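PDB 5GIZ: putative hemin transport system, substrate-binding protein from Burkholderia cenocepacia J2315, which binds heme in the periplasm and probably delivers it to an inner-membrane ABC transporter for import into the cell. Local coordinates for residues A[138-144]-A[263-267]; A[149-153]-A[180-185]; A[161-165]-A[192-196]; A[206-212]-A[239-245]. One frame throughout, in Å; residues are numbered along the deposited sequence. Where two conformers were deposited one is given.

Contact 1. Residues A[138-144]-A[263-267]; sequences AVAARVP and HRRLS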
loop_
_atom_site.group_PDB
_atom_site.type_symbol
_atom_site.label_atom_id
_atom_site.label_comp_id
_atom_site.label_asym_id
_atom_site.label_seq_id
_atom_site.Cartn_x
_atom_site.Cartn_y
_atom_site.Cartn_z
ATOM N N ALA A 138 12.502 15.729 -5.612
ATOM C CA ALA A 138 13.028 14.800 -6.626
ATOM C C ALA A 138 12.054 14.684 -7.820
ATOM O O ALA A 138 12.434 14.714 -8.995
ATOM C CB ALA A 138 13.284 13.442 -6.004
ATOM N N VAL A 139 10.771 14.570 -7.527
ATOM C CA VAL A 139 9.737 14.446 -8.564
ATOM C C VAL A 139 9.623 15.729 -9.384
ATOM O O VAL A 139 9.606 15.693 -10.628
ATOM C CB VAL A 139 8.388 14.051 -7.947
ATOM C CG1 VAL A 139 7.262 14.101 -8.967
ATOM C CG2 VAL A 139 8.497 12.658 -7.380
ATOM N N ALA A 140 9.642 16.861 -8.687
ATOM C CA ALA A 140 9.484 18.158 -9.321
ATOM C C ALA A 140 10.661 18.497 -10.259
ATOM O O ALA A 140 10.455 19.256 -11.187
ATOM C CB ALA A 140 9.294 19.243 -8.276
ATOM N N ALA A 141 11.822 17.874 -10.036
ATOM C CA ALA A 141 13.047 18.210 -10.768
ATOM C C ALA A 141 12.864 17.872 -12.245
ATOM O O ALA A 141 13.314 18.607 -13.136
ATOM C CB ALA A 141 14.226 17.461 -10.191
ATOM N N ARG A 142 12.204 16.754 -12.513
ATOM C CA ARG A 142 12.023 16.334 -13.870
ATOM C C ARG A 142 10.846 15.367 -14.021
ATOM O O ARG A 142 10.752 14.351 -13.324
ATOM C CB ARG A 142 13.314 15.693 -14.348
ATOM C CG ARG A 142 13.471 15.654 -15.832
ATOM C CD ARG A 142 14.819 15.055 -16.206
ATOM N NE ARG A 142 15.967 15.841 -15.719
ATOM C CZ ARG A 142 16.590 16.805 -16.395
ATOM N NH1 ARG A 142 16.197 17.164 -17.618
ATOM N NH2 ARG A 142 17.624 17.420 -15.838
ATOM N N VAL A 143 9.993 15.681 -14.979
ATOM C CA VAL A 143 8.850 14.830 -15.298
ATOM C C VAL A 143 9.387 13.589 -16.000
ATOM O O VAL A 143 10.212 13.690 -16.908
ATOM C CB VAL A 143 7.889 15.571 -16.251
ATOM C CG1 VAL A 143 6.667 14.745 -16.575
ATOM C CG2 VAL A 143 7.475 16.924 -15.656
ATOM N N PRO A 144 8.946 12.399 -15.592
ATOM C CA PRO A 144 9.324 11.176 -16.332
ATOM C C PRO A 144 9.008 11.337 -17.825
ATOM O O PRO A 144 7.861 11.648 -18.179
ATOM C CB PRO A 144 8.480 10.091 -15.679
ATOM C CG PRO A 144 8.316 10.605 -14.252
ATOM C CD PRO A 144 8.088 12.085 -14.448
ATOM N N HIS A 263 8.979 7.158 -9.276
ATOM C CA HIS A 263 9.403 8.221 -10.184
ATOM C C HIS A 263 10.727 7.818 -10.908
ATOM O O HIS A 263 10.847 8.000 -12.108
ATOM C CB HIS A 263 9.624 9.525 -9.402
ATOM C CG HIS A 263 10.194 10.635 -10.203
ATOM N ND1 HIS A 263 11.537 10.920 -10.165
ATOM C CD2 HIS A 263 9.626 11.551 -11.022
ATOM C CE1 HIS A 263 11.781 11.952 -10.959
ATOM N NE2 HIS A 263 10.634 12.393 -11.437
ATOM N N ARG A 264 11.662 7.195 -10.194
ATOM C CA ARG A 264 12.905 6.752 -10.823
ATOM C C ARG A 264 12.581 5.723 -11.886
ATOM O O ARG A 264 13.094 5.787 -12.997
ATOM C CB ARG A 264 13.871 6.080 -9.815
ATOM C CG ARG A 264 15.152 5.521 -10.385
ATOM C CD ARG A 264 15.943 4.570 -9.468
ATOM N NE ARG A 264 16.488 5.305 -8.348
ATOM C CZ ARG A 264 16.088 5.189 -7.101
ATOM N NH1 ARG A 264 15.187 4.310 -6.754
ATOM N NH2 ARG A 264 16.654 5.941 -6.152
ATOM N N ARG A 265 11.759 4.753 -11.530
ATOM C CA ARG A 265 11.436 3.674 -12.462
ATOM C C ARG A 265 10.688 4.113 -13.712
ATOM O O ARG A 265 10.968 3.700 -14.860
ATOM C CB ARG A 265 10.738 2.486 -11.785
ATOM C CG ARG A 265 11.610 1.847 -10.683
ATOM C CD ARG A 265 11.030 0.532 -10.173
ATOM N NE ARG A 265 11.915 0.059 -9.145
ATOM C CZ ARG A 265 11.975 -1.183 -8.686
ATOM N NH1 ARG A 265 11.174 -2.144 -9.139
ATOM N NH2 ARG A 265 12.871 -1.453 -7.809
ATOM N N LEU A 266 9.785 5.050 -13.511
ATOM C CA LEU A 266 9.038 5.576 -14.655
ATOM C C LEU A 266 10.006 6.402 -15.520
ATOM O O LEU A 266 9.926 6.352 -16.763
ATOM C CB LEU A 266 7.908 6.476 -14.185
ATOM C CG LEU A 266 6.732 5.802 -13.496
ATOM C CD1 LEU A 266 5.720 6.837 -13.097
ATOM C CD2 LEU A 266 6.003 4.825 -14.397
ATOM N N SER A 267 10.899 7.144 -14.875
ATOM C CA SER A 267 11.872 7.982 -15.563
ATOM C C SER A 267 12.853 7.153 -16.399
ATOM O O SER A 267 13.195 7.503 -17.559
ATOM C CB SER A 267 12.622 8.888 -14.603
ATOM O OG SER A 267 11.698 9.773 -13.995
HETATM O O HOH W 1 12.790 12.195 -14.303
#
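Residues 138-144 are the last turn of helix 118-141 and the extended tail that leaves it, while 263-267 is wholly helical. The two backbones draw together toward the tail: CA to CA, Val139 and His263 are 6.4 Å apart, Pro144 and Ser267 only 4.2 Å. His263 fills the wider end. Its NE2 donates to the carbonyl O of Arg142 at 2.7 Å, a residue just past the helix end, and Val139 CA lies over one face of the ring, 3.8 Å from its centroid, as a CH-pi contact. Pro144 CG comes within 3.6 Å of His263 CD2, and Pro144 CB packs on Leu266 CB at 4.0 Å. A water donates both to Arg142 O (3.1 Å) and to Ser267 OG (2.7 Å), and that hydroxyl in turn donates to His263 O one turn back, at 2.7 Å. The contact thus ties the end of helix 118-141 to the C-terminal helix 255-269. Pro144 also touches Pro150, just ahead of strand 151-159, and Arg265 reaches strand 240-243.

Contact 2. Residues A[149-153]-A[180-185]; sequences PPRVL and GARNAM. With SO4 (sulfate ion), chain D.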
loop_
_atom_site.group_PDB
_atom_site.type_symbol
_atom_site.label_atom_id
_atom_site.label_comp_id
_atom_site.label_asym_id
_atom_site.label_seq_id
_atom_site.Cartn_x
_atom_site.Cartn_y
_atom_site.Cartn_z
ATOM N N PRO A 149 3.127 15.101 -18.074
ATOM C CA PRO A 149 2.964 13.881 -17.294
ATOM C C PRO A 149 2.568 12.664 -18.145
ATOM O O PRO A 149 1.608 12.716 -18.938
ATOM C CB PRO A 149 1.891 14.261 -16.293
ATOM C CG PRO A 149 2.173 15.744 -16.041
ATOM C CD PRO A 149 2.527 16.271 -17.391
ATOM N N PRO A 150 3.345 11.563 -18.078
ATOM C CA PRO A 150 3.010 10.427 -18.911
ATOM C C PRO A 150 1.785 9.629 -18.378
ATOM O O PRO A 150 1.489 9.637 -17.175
ATOM C CB PRO A 150 4.307 9.600 -18.858
ATOM C CG PRO A 150 4.870 9.905 -17.519
ATOM C CD PRO A 150 4.614 11.369 -17.343
ATOM N N ARG A 151 1.142 8.877 -19.276
ATOM C CA ARG A 151 -0.037 8.094 -18.905
ATOM C C ARG A 151 0.376 6.723 -18.436
ATOM O O ARG A 151 1.063 6.010 -19.147
ATOM C CB ARG A 151 -0.995 7.987 -20.083
ATOM C CG ARG A 151 -1.432 9.333 -20.667
ATOM C CD ARG A 151 -2.403 9.137 -21.828
ATOM N NE ARG A 151 -3.698 8.689 -21.351
ATOM C CZ ARG A 151 -4.652 9.459 -20.870
ATOM N NH1 ARG A 151 -4.474 10.769 -20.716
ATOM N NH2 ARG A 151 -5.781 8.893 -20.423
ATOM N N VAL A 152 -0.019 6.354 -17.223
ATOM C CA VAL A 152 0.369 5.086 -16.629
ATOM C C VAL A 152 -0.877 4.285 -16.303
ATOM O O VAL A 152 -1.767 4.795 -15.627
ATOM C CB VAL A 152 1.171 5.310 -15.329
ATOM C CG1 VAL A 152 1.529 3.971 -14.692
ATOM C CG2 VAL A 152 2.422 6.142 -15.624
ATOM N N LEU A 153 -0.914 3.020 -16.749
ATOM C CA LEU A 153 -1.974 2.052 -16.443
ATOM C C LEU A 153 -1.456 1.185 -15.322
ATOM O O LEU A 153 -0.405 0.587 -15.497
ATOM C CB LEU A 153 -2.164 1.177 -17.655
ATOM C CG LEU A 153 -3.162 0.029 -17.470
ATOM C CD1 LEU A 153 -4.556 0.560 -17.311
ATOM C CD2 LEU A 153 -3.043 -0.957 -18.639
ATOM N N GLY A 180 4.532 12.177 -10.539
ATOM C CA GLY A 180 4.618 13.125 -11.652
ATOM C C GLY A 180 3.958 12.623 -12.910
ATOM O O GLY A 180 4.208 13.165 -13.987
ATOM N N ALA A 181 3.146 11.589 -12.812
ATOM C CA ALA A 181 2.477 11.008 -13.948
ATOM C C ALA A 181 0.964 11.182 -13.868
ATOM O O ALA A 181 0.468 11.830 -12.943
ATOM C CB ALA A 181 2.856 9.548 -14.064
ATOM N N ARG A 182 0.242 10.642 -14.838
ATOM C CA ARG A 182 -1.230 10.716 -14.891
ATOM C C ARG A 182 -1.794 9.307 -15.016
ATOM O O ARG A 182 -1.249 8.480 -15.738
ATOM C CB ARG A 182 -1.641 11.524 -16.129
ATOM C CG ARG A 182 -3.073 12.038 -16.184
ATOM C CD ARG A 182 -3.230 12.876 -17.462
ATOM N NE ARG A 182 -4.550 13.463 -17.666
ATOM C CZ ARG A 182 -4.814 14.410 -18.569
ATOM N NH1 ARG A 182 -3.852 14.886 -19.361
ATOM N NH2 ARG A 182 -6.046 14.899 -18.679
ATOM N N ASN A 183 -2.902 9.018 -14.355
ATOM C CA ASN A 183 -3.554 7.744 -14.526
ATOM C C ASN A 183 -4.146 7.649 -15.920
ATOM O O ASN A 183 -4.942 8.527 -16.326
ATOM C CB ASN A 183 -4.596 7.535 -13.418
ATOM C CG ASN A 183 -5.109 6.111 -13.359
ATOM O OD1 ASN A 183 -4.892 5.310 -14.270
ATOM N ND2 ASN A 183 -5.813 5.749 -12.262
ATOM N N ALA A 184 -3.759 6.616 -16.646
ATOM C CA ALA A 184 -4.253 6.427 -18.022
ATOM C C ALA A 184 -5.755 6.134 -17.999
ATOM O O ALA A 184 -6.471 6.482 -18.914
ATOM C CB ALA A 184 -3.519 5.314 -18.697
ATOM N N MET A 185 -6.216 5.502 -16.929
ATOM C CA MET A 185 -7.631 5.261 -16.715
ATOM C C MET A 185 -8.311 6.446 -16.002
ATOM O O MET A 185 -7.869 6.854 -14.930
ATOM C CB MET A 185 -7.840 4.018 -15.843
ATOM C CG MET A 185 -7.183 2.730 -16.298
ATOM S SD MET A 185 -7.513 2.318 -18.036
ATOM C CE MET A 185 -9.252 2.163 -18.020
HETATM S S SO4 D . -7.839 12.129 -19.789
HETATM O O1 SO4 D . -6.635 12.348 -18.961
HETATM O O2 SO4 D . -8.965 12.708 -19.053
HETATM O O3 SO4 D . -7.636 12.766 -21.105
HETATM O O4 SO4 D . -8.060 10.680 -19.977
#
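Parallel beta pairing at the start of the C-terminal lobe's sheet joins strand 151-159 to the short strand 182-183, which follows helix 171-178. Gly180, with positive phi, is the C-prime residue of the Schellman motif ending that helix. Arg182 N donates to Pro150 O (2.8 Å), Val152 N to Arg182 O (2.9 Å) and Ala184 N to Val152 O (2.9 Å). Asn183 opens an Asx turn, its OD1 accepting from Met185 N at 3.0 Å, while its ND2 hydrogen-bonds Asp173 OD1 and Ala166 O. Ala181 CB sits 3.8 Å from Val152 CG2 and 4.0 Å from Pro150 CG; farther on, Leu153 CD1 meets Met185 SD at 3.5 Å. Arg151 NH2 donates to Ala184 O (2.9 Å), and its NE to Ala202 O. Arg151 and Arg182 project from the same side of the pair, bringing Arg151 NH1 within 4.1 Å of Arg182 NE. A sulfate, probably from the crystallisation liquor, meets this doubled positive charge: Arg151 NH1 and NH2 donate to its O1 (3.2 Å) and O4 (2.9 Å), and Arg182 NH2 lies 2.6 Å from O1. Two like charges this close suit an anion beside them, a place the sulfate takes here.

Contact 3. Residues A[161-165]-A[192-196]; sequences TQALV and KPLTT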
loop_
_atom_site.group_PDB
_atom_site.type_symbol
_atom_site.label_atom_id
_atom_site.label_comp_id
_atom_site.label_asym_id
_atom_site.label_seq_id
_atom_site.Cartn_x
_atom_site.Cartn_y
_atom_site.Cartn_z
ATOM N N THR A 161 -7.649 -13.565 -19.651
ATOM C CA THR A 161 -7.052 -12.548 -20.515
ATOM C C THR A 161 -7.445 -11.111 -20.137
ATOM O O THR A 161 -7.033 -10.176 -20.828
ATOM C CB THR A 161 -7.432 -12.765 -21.998
ATOM O OG1 THR A 161 -8.859 -12.655 -22.178
ATOM C CG2 THR A 161 -6.932 -14.131 -22.501
ATOM N N GLN A 162 -8.229 -10.923 -19.071
ATOM C CA GLN A 162 -8.709 -9.576 -18.697
ATOM C C GLN A 162 -8.031 -9.004 -17.469
ATOM O O GLN A 162 -8.152 -9.532 -16.380
ATOM C CB GLN A 162 -10.215 -9.554 -18.521
ATOM C CG GLN A 162 -10.765 -8.149 -18.490
ATOM C CD GLN A 162 -12.247 -8.123 -18.773
ATOM O OE1 GLN A 162 -12.723 -7.312 -19.574
ATOM N NE2 GLN A 162 -12.984 -9.002 -18.109
ATOM N N ALA A 163 -7.400 -7.833 -17.641
ATOM C CA ALA A 163 -6.750 -7.173 -16.527
ATOM C C ALA A 163 -7.762 -6.423 -15.681
ATOM O O ALA A 163 -8.730 -5.836 -16.230
ATOM C CB ALA A 163 -5.729 -6.173 -17.042
ATOM N N LEU A 164 -7.528 -6.399 -14.382
ATOM C CA LEU A 164 -8.276 -5.536 -13.450
ATOM C C LEU A 164 -7.403 -4.301 -13.187
ATOM O O LEU A 164 -6.261 -4.456 -12.759
ATOM C CB LEU A 164 -8.544 -6.308 -12.163
ATOM C CG LEU A 164 -9.447 -5.613 -11.152
ATOM C CD1 LEU A 164 -10.891 -5.694 -11.620
ATOM C CD2 LEU A 164 -9.305 -6.227 -9.775
ATOM N N VAL A 165 -7.953 -3.108 -13.443
ATOM C CA VAL A 165 -7.151 -1.882 -13.458
ATOM C C VAL A 165 -7.712 -0.813 -12.522
ATOM O O VAL A 165 -8.896 -0.813 -12.224
ATOM C CB VAL A 165 -7.018 -1.322 -14.889
ATOM C CG1 VAL A 165 -6.342 -2.356 -15.768
ATOM C CG2 VAL A 165 -8.393 -0.919 -15.453
ATOM N N LYS A 192 -11.793 -1.816 -11.990
ATOM C CA LYS A 192 -12.756 -2.359 -12.934
ATOM C C LYS A 192 -12.024 -3.229 -13.965
ATOM O O LYS A 192 -10.847 -2.945 -14.275
ATOM C CB LYS A 192 -13.558 -1.196 -13.561
ATOM C CG LYS A 192 -13.682 -1.177 -15.075
ATOM C CD LYS A 192 -13.883 0.226 -15.656
ATOM C CE LYS A 192 -15.077 0.969 -15.101
ATOM N NZ LYS A 192 -16.344 0.329 -15.534
ATOM N N PRO A 193 -12.676 -4.310 -14.458
ATOM C CA PRO A 193 -12.108 -5.088 -15.567
ATOM C C PRO A 193 -11.905 -4.231 -16.795
ATOM O O PRO A 193 -12.809 -3.469 -17.188
ATOM C CB PRO A 193 -13.157 -6.172 -15.816
ATOM C CG PRO A 193 -13.775 -6.377 -14.475
ATOM C CD PRO A 193 -13.850 -4.998 -13.865
ATOM N N LEU A 194 -10.725 -4.350 -17.388
ATOM C CA LEU A 194 -10.325 -3.554 -18.521
ATOM C C LEU A 194 -10.820 -4.146 -19.818
ATOM O O LEU A 194 -10.479 -5.263 -20.143
ATOM C CB LEU A 194 -8.792 -3.479 -18.566
ATOM C CG LEU A 194 -8.148 -2.654 -19.670
ATOM C CD1 LEU A 194 -8.404 -1.156 -19.535
ATOM C CD2 LEU A 194 -6.650 -3.003 -19.707
ATOM N N THR A 195 -11.583 -3.370 -20.566
ATOM C CA THR A 195 -12.038 -3.794 -21.876
ATOM C C THR A 195 -11.023 -3.269 -22.882
ATOM O O THR A 195 -10.394 -2.222 -22.641
ATOM C CB THR A 195 -13.410 -3.199 -22.175
ATOM O OG1 THR A 195 -13.320 -1.763 -22.152
ATOM C CG2 THR A 195 -14.419 -3.662 -21.131
ATOM N N THR A 196 -10.867 -3.972 -24.006
ATOM C CA THR A 196 -9.871 -3.575 -25.014
ATOM C C THR A 196 -10.178 -2.177 -25.546
ATOM O O THR A 196 -9.271 -1.442 -25.885
ATOM C CB THR A 196 -9.758 -4.566 -26.201
ATOM O OG1 THR A 196 -10.977 -4.551 -26.948
ATOM C CG2 THR A 196 -9.423 -5.998 -25.728
HETATM O O HOH W 2 -7.348 -6.535 -20.267
#
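From Gln162 onward the first segment is a strand, and its edge meets residues 192-194 running antiparallel. The side chain of Gln162 reaches across toward Pro193 and Leu194. At Ala163 the pairing proper begins: its O accepts from Leu194 N at 2.7 Å and also lies 3.5 Å from Pro193 CA, a CA-H...O contact. Ala163 N donates to a water at 2.9 Å, which makes a weak 3.4 Å bond to Leu194 O, so water continues the ladder. Leu164 is the non-hydrogen-bonded partner of Pro193, with CA atoms 4.4 Å apart, and its CD1 rests on Pro193 CD at 3.8 Å. A residue in such a pair gives this neighbouring strand no NH, so proline is tolerated. Val165 and Lys192 then form a hydrogen-bonded pair, Val165 N to Lys192 O at 3.0 Å and Lys192 N to Val165 O at 3.1 Å. Val165 CG1 packs on Leu194 CB at 3.9 Å, in a cluster joined by Met185. Thr195 N-caps helix 196-202 through Ala198 N. On its other edge strand 162-166 pairs with strand 151-159 as a beta hairpin, making a three-stranded antiparallel unit that carries His158 and Tyr191, which bind heme in the heme-bound protein.

Contact 4. Residues A[206-212]-A[239-245]; sequences VVLISDE and RVVSLDA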
loop_
_atom_site.group_PDB
_atom_site.type_symbol
_atom_site.label_atom_id
_atom_site.label_comp_id
_atom_site.label_asym_id
_atom_site.label_seq_id
_atom_site.Cartn_x
_atom_site.Cartn_y
_atom_site.Cartn_z
ATOM N N VAL A 206 3.109 3.642 -20.085
ATOM C CA VAL A 206 3.802 2.642 -19.254
ATOM C C VAL A 206 2.753 1.786 -18.603
ATOM O O VAL A 206 1.680 2.291 -18.220
ATOM C CB VAL A 206 4.613 3.298 -18.101
ATOM C CG1 VAL A 206 5.450 2.288 -17.260
ATOM C CG2 VAL A 206 5.564 4.366 -18.630
ATOM N N VAL A 207 2.995 0.497 -18.508
ATOM C CA VAL A 207 2.187 -0.370 -17.680
ATOM C C VAL A 207 2.925 -0.621 -16.373
ATOM O O VAL A 207 4.053 -1.106 -16.358
ATOM C CB VAL A 207 1.924 -1.711 -18.360
ATOM C CG1 VAL A 207 1.140 -2.605 -17.463
ATOM C CG2 VAL A 207 1.241 -1.530 -19.717
ATOM N N LEU A 208 2.246 -0.326 -15.273
ATOM C CA LEU A 208 2.721 -0.509 -13.925
ATOM C C LEU A 208 1.951 -1.683 -13.345
ATOM O O LEU A 208 0.745 -1.801 -13.508
ATOM C CB LEU A 208 2.415 0.732 -13.101
ATOM C CG LEU A 208 2.848 0.762 -11.632
ATOM C CD1 LEU A 208 4.375 0.667 -11.526
ATOM C CD2 LEU A 208 2.323 2.035 -10.958
ATOM N N ILE A 209 2.670 -2.540 -12.666
ATOM C CA ILE A 209 2.091 -3.758 -12.081
ATOM C C ILE A 209 2.874 -4.110 -10.832
ATOM O O ILE A 209 4.079 -3.832 -10.715
ATOM C CB ILE A 209 2.090 -4.893 -13.135
ATOM C CG1 ILE A 209 1.273 -6.094 -12.671
ATOM C CG2 ILE A 209 3.477 -5.307 -13.492
ATOM C CD1 ILE A 209 1.077 -7.094 -13.787
ATOM N N SER A 210 2.232 -4.755 -9.871
ATOM C CA SER A 210 2.991 -5.241 -8.745
ATOM C C SER A 210 3.822 -6.478 -9.145
ATOM O O SER A 210 3.492 -7.184 -10.098
ATOM C CB SER A 210 2.126 -5.561 -7.536
ATOM O OG SER A 210 1.301 -6.679 -7.818
ATOM N N ASP A 211 4.858 -6.724 -8.349
ATOM C CA ASP A 211 5.645 -7.948 -8.508
ATOM C C ASP A 211 4.736 -9.153 -8.495
ATOM O O ASP A 211 4.900 -10.066 -9.354
ATOM C CB ASP A 211 6.672 -8.139 -7.389
ATOM C CG ASP A 211 7.718 -7.053 -7.354
ATOM O OD1 ASP A 211 7.708 -6.207 -8.272
ATOM O OD2 ASP A 211 8.538 -7.056 -6.393
ATOM N N GLU A 212 3.780 -9.164 -7.567
ATOM C CA GLU A 212 2.857 -10.282 -7.436
ATOM C C GLU A 212 1.978 -10.458 -8.666
ATOM O O GLU A 212 1.782 -11.578 -9.163
ATOM C CB GLU A 212 1.976 -10.069 -6.185
ATOM C CG GLU A 212 2.765 -10.060 -4.872
ATOM C CD GLU A 212 3.349 -8.727 -4.420
ATOM O OE1 GLU A 212 3.539 -7.786 -5.208
ATOM O OE2 GLU A 212 3.679 -8.642 -3.226
ATOM N N ARG A 239 7.108 -1.261 -22.511
ATOM C CA ARG A 239 7.438 -0.448 -21.319
ATOM C C ARG A 239 6.622 -0.839 -20.081
ATOM O O ARG A 239 5.436 -0.564 -19.977
ATOM C CB ARG A 239 7.195 1.003 -21.646
ATOM C CG ARG A 239 7.983 1.974 -20.886
ATOM C CD ARG A 239 7.714 3.350 -21.479
ATOM N NE ARG A 239 8.364 3.719 -22.734
ATOM C CZ ARG A 239 7.757 4.288 -23.788
ATOM N NH1 ARG A 239 6.418 4.465 -23.846
ATOM N NH2 ARG A 239 8.476 4.701 -24.852
ATOM N N VAL A 240 7.279 -1.600 -19.231
ATOM C CA VAL A 240 6.702 -2.195 -18.036
ATOM C C VAL A 240 7.534 -1.806 -16.844
ATOM O O VAL A 240 8.777 -1.890 -16.903
ATOM C CB VAL A 240 6.709 -3.745 -18.187
ATOM C CG1 VAL A 240 6.176 -4.438 -16.947
ATOM C CG2 VAL A 240 5.919 -4.150 -19.419
ATOM N N VAL A 241 6.865 -1.439 -15.739
ATOM C CA VAL A 241 7.513 -1.216 -14.451
ATOM C C VAL A 241 6.823 -2.079 -13.407
ATOM O O VAL A 241 5.597 -2.074 -13.312
ATOM C CB VAL A 241 7.384 0.245 -14.000
ATOM C CG1 VAL A 241 7.829 0.431 -12.574
ATOM C CG2 VAL A 241 8.223 1.108 -14.948
ATOM N N SER A 242 7.616 -2.822 -12.654
ATOM C CA SER A 242 7.090 -3.589 -11.516
ATOM C C SER A 242 7.619 -3.015 -10.213
ATOM O O SER A 242 8.723 -2.464 -10.187
ATOM C CB SER A 242 7.426 -5.079 -11.670
ATOM O OG SER A 242 8.804 -5.323 -11.708
ATOM N N LEU A 243 6.839 -3.174 -9.146
ATOM C CA LEU A 243 7.278 -2.899 -7.804
ATOM C C LEU A 243 6.473 -3.807 -6.849
ATOM O O LEU A 243 5.335 -4.165 -7.120
ATOM C CB LEU A 243 7.149 -1.384 -7.479
ATOM C CG LEU A 243 7.860 -0.897 -6.222
ATOM C CD1 LEU A 243 9.362 -1.044 -6.321
ATOM C CD2 LEU A 243 7.543 0.560 -5.975
ATOM N N ASP A 244 7.065 -4.109 -5.730
ATOM C CA ASP A 244 6.374 -4.865 -4.686
ATOM C C ASP A 244 5.086 -4.217 -4.248
ATOM O O ASP A 244 5.071 -3.007 -4.043
ATOM C CB ASP A 244 7.347 -4.958 -3.521
ATOM C CG ASP A 244 6.762 -5.498 -2.310
ATOM O OD1 ASP A 244 6.673 -6.767 -2.168
ATOM O OD2 ASP A 244 6.401 -4.722 -1.443
ATOM N N ALA A 245 4.000 -4.970 -4.124
ATOM C CA ALA A 245 2.696 -4.385 -3.888
ATOM C C ALA A 245 2.633 -3.598 -2.568
ATOM O O ALA A 245 2.068 -2.498 -2.545
ATOM C CB ALA A 245 1.634 -5.469 -3.817
HETATM O O HOH W 3 9.981 -5.120 -8.997
HETATM O O HOH W 4 7.838 -8.510 -4.026
HETATM O O HOH W 5 4.272 -6.884 -1.317
#
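Two neighbouring parallel strands, 206-210 and 240-243, pair here in the sheet of the C-terminal lobe. Their axes approach to 4.8 Å at 23°, and the hydrogen bonds alternate along them: Val207 N to Arg239 O (3.0 Å), Val241 N to Val207 O (2.9 Å), Ile209 N to Val241 O (3.0 Å), Leu243 N to Ile209 O (3.2 Å) and Asp211 N to Leu243 O (2.9 Å). On one face Leu208 CD1 packs on Val241 CG1 at 3.6 Å, facing helix 255-269; Val207, Ile209 and Val240 lie on the other, where helix 220-225 packs on Ile209 and Val240. Past the strands, Glu212 OE1 accepts from Ala245 N (3.1 Å). One water donates to Asp211 OD2 (2.9 Å) and Asp244 OD1 (2.8 Å); another to Glu212 OE2 (2.7 Å) and Asp244 OD1 (2.6 Å), bridging the close acidic groups. Ser210 and Asp244 N-cap the following helices through Gly213 N and Phe247 N. Such parallel strands joined through helices, beta-alpha-beta, characterise the lobes of periplasmic binding proteins.

In the fold
Contacts 2, 3 and 4 lie in the C-terminal lobe's mixed sheet; contact 1 joins the long inter-lobe helix 118-141 to that lobe. Strand 151-159, paired in contact 2, lies beside 206-210 of contact 4, Leu153 O 2.8 Å from Leu208 N, a probable hydrogen bond. Contacts 2 and 3 interleave along the chain and share a core where Met185 CE touches Leu194 CD1 at 3.7 Å. Contact 1 encloses the others in sequence, and its Leu266 CD2 lies 3.9 Å from Val206 CG1 on the sheet. No heme is bound here; of residues that contact it in the heme-bound protein, the Ala172 side chain lies about 6 Å from that of Asn183, His158 about 4 Å from that of Ala163.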